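Local structure of AHL synthase (Burkholderia glumae, 3P2H) at residues I177-A181 / Q182-A186; V165-G169 / R170-A174; R10-A13 / H14-A17. The protein probably makes N-acyl-L-homoserine lactone quorum-sensing signals from S-adenosyl-L-methionine and an acyl chain delivered on acyl carrier protein. The protein carries 3 engineered substitutions. One frame throughout, in Å; residues are numbered along the deposited sequence.

Contact 1: residues I177-A181 / Q182-A186; sequences IDIDA and QTLAA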
# COMPACT_ATOMS: atom_id res chain seq x y z
N ILE A 177 1.21 10.66 3.14
CA ILE A 177 0.11 11.07 2.27
C ILE A 177 -0.91 11.62 3.26
O ILE A 177 -1.46 10.86 4.07
CB ILE A 177 -0.54 9.91 1.49
CG1 ILE A 177 0.35 9.48 0.32
CG2 ILE A 177 -1.88 10.35 0.94
CD1 ILE A 177 -0.28 8.40 -0.55
N ASP A 178 -1.14 12.93 3.23
CA ASP A 178 -2.11 13.55 4.13
C ASP A 178 -3.51 13.35 3.59
O ASP A 178 -3.79 13.71 2.45
CB ASP A 178 -1.86 15.05 4.29
CG ASP A 178 -0.64 15.37 5.13
OD1 ASP A 178 -0.06 14.43 5.72
OD2 ASP A 178 -0.27 16.56 5.21
N ILE A 179 -4.39 12.78 4.40
CA ILE A 179 -5.77 12.59 3.98
C ILE A 179 -6.50 13.90 4.26
O ILE A 179 -7.29 14.01 5.19
CB ILE A 179 -6.43 11.41 4.74
CG1 ILE A 179 -5.64 10.13 4.48
CG2 ILE A 179 -7.88 11.24 4.26
CD1 ILE A 179 -6.14 8.90 5.24
N ASP A 180 -6.19 14.91 3.45
CA ASP A 180 -6.80 16.22 3.60
C ASP A 180 -7.67 16.55 2.38
O ASP A 180 -7.86 15.71 1.50
CB ASP A 180 -5.71 17.29 3.77
CG ASP A 180 -4.69 17.29 2.64
OD1 ASP A 180 -4.95 16.68 1.58
OD2 ASP A 180 -3.63 17.93 2.81
N ALA A 181 -8.18 17.77 2.34
CA ALA A 181 -9.04 18.20 1.24
C ALA A 181 -8.41 17.96 -0.13
O ALA A 181 -9.07 17.49 -1.05
CB ALA A 181 -9.40 19.68 1.40
N GLN A 182 -7.12 18.28 -0.26
CA GLN A 182 -6.41 18.11 -1.53
C GLN A 182 -6.38 16.65 -1.98
O GLN A 182 -6.71 16.33 -3.12
CB GLN A 182 -4.97 18.61 -1.40
CG GLN A 182 -4.22 18.62 -2.72
CD GLN A 182 -2.75 18.96 -2.56
OE1 GLN A 182 -2.39 19.91 -1.87
NE2 GLN A 182 -1.89 18.18 -3.20
N THR A 183 -5.95 15.77 -1.08
CA THR A 183 -5.86 14.35 -1.38
C THR A 183 -7.22 13.76 -1.72
O THR A 183 -7.36 13.04 -2.70
CB THR A 183 -5.26 13.57 -0.18
OG1 THR A 183 -3.86 13.88 -0.07
CG2 THR A 183 -5.45 12.06 -0.37
N LEU A 184 -8.22 14.09 -0.92
CA LEU A 184 -9.57 13.59 -1.15
C LEU A 184 -10.10 14.06 -2.51
O LEU A 184 -10.61 13.27 -3.30
CB LEU A 184 -10.51 14.05 -0.03
CG LEU A 184 -10.21 13.52 1.38
CD1 LEU A 184 -11.11 14.18 2.41
CD2 LEU A 184 -10.40 12.01 1.40
N ALA A 185 -9.96 15.36 -2.79
CA ALA A 185 -10.43 15.91 -4.06
C ALA A 185 -9.71 15.27 -5.24
O ALA A 185 -10.33 14.91 -6.23
CB ALA A 185 -10.22 17.42 -4.09
N ALA A 186 -8.39 15.12 -5.13
CA ALA A 186 -7.61 14.52 -6.20
C ALA A 186 -8.04 13.08 -6.51
O ALA A 186 -7.87 12.60 -7.63
CB ALA A 186 -6.13 14.55 -5.84
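Asp180 and Thr183 join at the start of helix 181-186, where Asp180 is the N-cap. Its OD1 accepts from the backbone N of Thr183 at 3.0 Å, an almost straight bond (174° at the hydrogen) that meets the carboxylate oxygen close to its C-O direction. CG lies between the backbone N and the carbonyl carbon (chi1 56°), a rotation that folds the carboxylate back over the first turn, while OD2 is bonded to ND1 of His157. The capping carboxylate therefore has partners in both the helix and strand 157-160.

Thr183 answers with its own side chain. OG1 donates to the carbonyl O of Asp178 over 2.5 Å, a short approach nearly in line with the C=O bond, and is also hydrogen-bonded to the backbone N of His157. Through this hydroxyl the buried threonine ties the helix back to the end of strand 170-178. Between strand and cap, Ile179 sits at the centre of an inverse gamma turn, in which Asp180 N makes a weak bond to Asp178 O. Regular helix bonding begins with Leu184 N to Asp180 O, 2.9 Å, followed by Ala185 N to Ala181 O at the same length.

Around these bonds lies an apolar layer. Ile179 packs on Val128 and Ala132 of helix 120-133, so the turn rests against that helix as well as the short one it starts. Ile177, whose side chain also touches the bound octanamide inhibitor, crosses Thr183 at about a right angle, methyl CG2 standing 4.2 Å from Thr183 CG2. Ile179 and Leu184 meet at a slant, CG2 of Ile179 lying 3.9 Å from CD2 of Leu184.

Contact 2: residues V165-G169 / R170-A174; sequences VSIDG and RMVVA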
# COMPACT_ATOMS: atom_id res chain seq x y z
N VAL A 165 16.78 6.92 -0.48
CA VAL A 165 17.90 6.00 -0.43
C VAL A 165 17.67 4.92 -1.47
O VAL A 165 16.53 4.60 -1.80
CB VAL A 165 18.00 5.35 0.97
CG1 VAL A 165 16.76 4.53 1.24
CG2 VAL A 165 19.24 4.49 1.07
N SER A 166 18.75 4.38 -2.02
CA SER A 166 18.64 3.34 -3.02
C SER A 166 18.93 2.01 -2.33
O SER A 166 20.04 1.77 -1.84
CB SER A 166 19.64 3.59 -4.15
OG SER A 166 19.52 2.62 -5.18
N ILE A 167 17.92 1.15 -2.26
CA ILE A 167 18.06 -0.16 -1.62
C ILE A 167 18.18 -1.26 -2.66
O ILE A 167 17.24 -1.51 -3.42
CB ILE A 167 16.86 -0.46 -0.70
CG1 ILE A 167 16.76 0.62 0.39
CG2 ILE A 167 17.01 -1.83 -0.07
CD1 ILE A 167 15.51 0.52 1.24
N ASP A 168 19.33 -1.91 -2.68
CA ASP A 168 19.60 -2.98 -3.64
C ASP A 168 19.34 -2.45 -5.04
O ASP A 168 18.72 -3.14 -5.86
CB ASP A 168 18.72 -4.19 -3.36
CG ASP A 168 19.16 -4.95 -2.13
OD1 ASP A 168 18.37 -5.79 -1.63
OD2 ASP A 168 20.30 -4.72 -1.66
N GLY A 169 19.77 -1.23 -5.29
CA GLY A 169 19.60 -0.62 -6.60
C GLY A 169 18.26 0.04 -6.90
O GLY A 169 18.07 0.51 -8.01
N ARG A 170 17.34 0.07 -5.93
CA ARG A 170 16.03 0.70 -6.16
C ARG A 170 15.83 1.93 -5.29
O ARG A 170 15.77 1.84 -4.07
CB ARG A 170 14.91 -0.31 -5.88
CG ARG A 170 14.76 -1.41 -6.93
CD ARG A 170 13.55 -2.30 -6.64
NE ARG A 170 13.84 -3.30 -5.61
CZ ARG A 170 14.80 -4.22 -5.73
NH1 ARG A 170 15.56 -4.26 -6.82
NH2 ARG A 170 15.01 -5.10 -4.75
N MET A 171 15.70 3.09 -5.93
CA MET A 171 15.51 4.34 -5.20
C MET A 171 14.13 4.38 -4.55
O MET A 171 13.11 4.26 -5.23
CB MET A 171 15.66 5.54 -6.14
CG MET A 171 15.69 6.90 -5.43
SD MET A 171 17.20 7.18 -4.44
CE MET A 171 18.43 7.10 -5.73
N VAL A 172 14.11 4.55 -3.23
CA VAL A 172 12.87 4.61 -2.47
C VAL A 172 12.95 5.70 -1.41
O VAL A 172 14.02 6.26 -1.14
CB VAL A 172 12.57 3.27 -1.75
CG1 VAL A 172 12.63 2.12 -2.75
CG2 VAL A 172 13.57 3.05 -0.63
N VAL A 173 11.81 5.99 -0.79
CA VAL A 173 11.76 7.01 0.23
C VAL A 173 10.55 6.80 1.13
O VAL A 173 9.51 6.32 0.67
CB VAL A 173 11.68 8.43 -0.40
CG1 VAL A 173 10.35 8.61 -1.11
CG2 VAL A 173 11.88 9.47 0.67
N ALA A 174 10.69 7.11 2.41
CA ALA A 174 9.57 6.98 3.33
C ALA A 174 8.64 8.12 2.92
O ALA A 174 9.08 9.27 2.83
CB ALA A 174 10.04 7.16 4.76
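Val165, Ile167 and Val172 form the close-packed side of this contact. The CD1 methyl of Ile167 reaches to 3.7 Å from CG2 of Val172, the two side chains crossing at about a right angle. Val165 lies beside Val172 and points the same way, its CG1 4.0 Å from the same CG2. That methyl serves both neighbours because it lies between the backbone N and carbonyl carbon of Val172. Val172 itself is buried against Val142 and Phe144 of strand 138-144.

The backbone holds these groups in register as a beta hairpin. Val165 and Val172 are a hydrogen-bonded antiparallel pair, with Val172 N to Val165 O at 2.8 Å and 174° at the hydrogen and a reciprocal bond from Val165 N. Ile167 and Arg170, the next such pair, close a type I' turn. Their geometry is less regular: Arg170 N lies 3.0 Å from Ile167 O but 67° out of that carbonyl's plane. Positive phi values at both Asp168 and Gly169 fit the turn type.

Looser contacts occupy the other face, where Ser166 and Met171, both exposed, form a non-hydrogen-bonded pair; the bent methionine chain brings CE to 4.0 Å from Ser166 CB. Arg170 belongs to the valine face, at its turn end. It bends at its third torsion (chi3 -80°), laying one guanidinium face over Ile167 O. Its side chain packs on Trp33, a residue of the methylthioadenosine pocket, and comes near the bound nucleoside. On the exposed turn, Asp168 OD1 remains 4.6 Å from Arg170 NH2, too far for a salt bridge though their opposite charges probably attract.

Contact 3: residues R10-A13 / H14-A17; sequences RLPA and HIAA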
# COMPACT_ATOMS: atom_id res chain seq x y z
N ARG A 10 -9.60 -12.70 8.66
CA ARG A 10 -8.90 -13.64 7.79
C ARG A 10 -9.54 -13.76 6.39
O ARG A 10 -10.74 -14.01 6.25
CB ARG A 10 -8.85 -15.02 8.46
CG ARG A 10 -8.00 -16.05 7.72
CD ARG A 10 -7.92 -17.34 8.52
NE ARG A 10 -7.42 -17.07 9.87
CZ ARG A 10 -7.34 -17.97 10.83
NH1 ARG A 10 -7.73 -19.23 10.61
NH2 ARG A 10 -6.88 -17.63 12.03
N LEU A 11 -8.71 -13.56 5.37
CA LEU A 11 -9.16 -13.64 3.98
C LEU A 11 -9.67 -15.02 3.64
O LEU A 11 -9.16 -16.02 4.14
CB LEU A 11 -8.01 -13.32 3.03
CG LEU A 11 -7.55 -11.89 2.79
CD1 LEU A 11 -6.33 -11.90 1.86
CD2 LEU A 11 -8.68 -11.07 2.18
N PRO A 12 -10.69 -15.10 2.78
CA PRO A 12 -11.16 -16.44 2.43
C PRO A 12 -10.02 -17.13 1.67
O PRO A 12 -9.26 -16.47 0.96
CB PRO A 12 -12.39 -16.17 1.57
CG PRO A 12 -12.14 -14.81 1.01
CD PRO A 12 -11.52 -14.06 2.15
N ALA A 13 -9.88 -18.43 1.85
CA ALA A 13 -8.82 -19.21 1.22
C ALA A 13 -8.52 -18.87 -0.25
O ALA A 13 -7.36 -18.63 -0.60
CB ALA A 13 -9.13 -20.71 1.34
N HIS A 14 -9.54 -18.85 -1.09
CA HIS A 14 -9.32 -18.58 -2.51
C HIS A 14 -8.76 -17.18 -2.79
O HIS A 14 -7.99 -17.01 -3.73
CB HIS A 14 -10.59 -18.82 -3.32
CG HIS A 14 -11.73 -17.93 -2.95
ND1 HIS A 14 -12.41 -18.05 -1.76
CD2 HIS A 14 -12.31 -16.90 -3.62
CE1 HIS A 14 -13.36 -17.13 -1.71
NE2 HIS A 14 -13.32 -16.42 -2.83
N ILE A 15 -9.15 -16.20 -1.99
CA ILE A 15 -8.66 -14.84 -2.17
C ILE A 15 -7.21 -14.75 -1.72
O ILE A 15 -6.39 -14.08 -2.35
CB ILE A 15 -9.50 -13.82 -1.36
CG1 ILE A 15 -10.96 -13.85 -1.83
CG2 ILE A 15 -8.92 -12.43 -1.51
CD1 ILE A 15 -11.14 -13.51 -3.29
N ALA A 16 -6.90 -15.44 -0.63
CA ALA A 16 -5.54 -15.45 -0.10
C ALA A 16 -4.59 -16.06 -1.12
O ALA A 16 -3.48 -15.56 -1.32
CB ALA A 16 -5.50 -16.26 1.21
N ALA A 17 -5.02 -17.12 -1.79
CA ALA A 17 -4.20 -17.78 -2.80
C ALA A 17 -4.03 -16.89 -4.03
O ALA A 17 -2.93 -16.72 -4.55
CB ALA A 17 -4.82 -19.11 -3.19
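Pro12 and Ile15 meet across the beginning of helix 13-30, with Pro12 as its N-cap. Having no side-chain acceptor, Pro12 contributes its carbonyl to the helix and its ring to the packing.

The hydrogen bonds between residues 10-13 and 14-17 all join backbone atoms. Pro12 O receives Ala16 N at 3.0 Å in a nearly straight bond, the first regular turn of the helix. Ile15 N lies at the same distance from that oxygen, but its 125° angle makes the bond weak, so one carbonyl serves two amides unequally. Ala17 N to Ala13 O continues the series. Two residues before the cap, Arg10 NE forms a salt bridge with Asp50 OD1.

The aliphatic contacts gather on the side of the helix facing strand 53-58. Leu11 and Ile15 cross at about a right angle, CD2 of Leu11 standing 3.9 Å from CG2 of Ile15. CB of Leu11 also faces the CB of Ala16, at 4.3 Å. Beyond these pairs, Leu11 touches Tyr54, and buried Ile15 touches Leu56 and Arg58; the loop and first helical turn are thereby joined to the sheet. Ile15 turns CG1 beside its backbone N (chi1 -61°), which brings this branch toward the proline ring and leaves CG2 for Leu11. The side chains of Pro12 and Ile15 run at a slant; CG of Pro12 and CG1 of Ile15 are modelled 3.2 Å apart, closer than carbons normally pack, so the exact spacing is doubtful.

Contacts with the imidazole form the last group. His14 places CG between its backbone N and carbonyl carbon (chi1 62°), turning the ring back toward the N-cap. Ile15 CG1 lies over one ring face near the rim, 3.6 Å above the plane, while Pro12 CB approaches obliquely, 3.6 Å from His14 CE1.

Overall arrangement
Along the chain the order is contact 3, contact 2, contact 1. Contacts 2 and 1 share strand 170-178: its first residues form the second arm of the hairpin, and beyond its far end the chain turns into helix 181-186, the two contact centres lying about 25 Å apart. Contact 3, at the start of helix 13-30, lies across the chain's centre from both, about 31 Å from either by centres, and packs against strand 53-58 of the same mixed sheet. Strand 170-178 therefore links two ligand neighbourhoods, with Arg170 close to methylthioadenosine at one end and Ile177 touching the octanamide inhibitor toward the other.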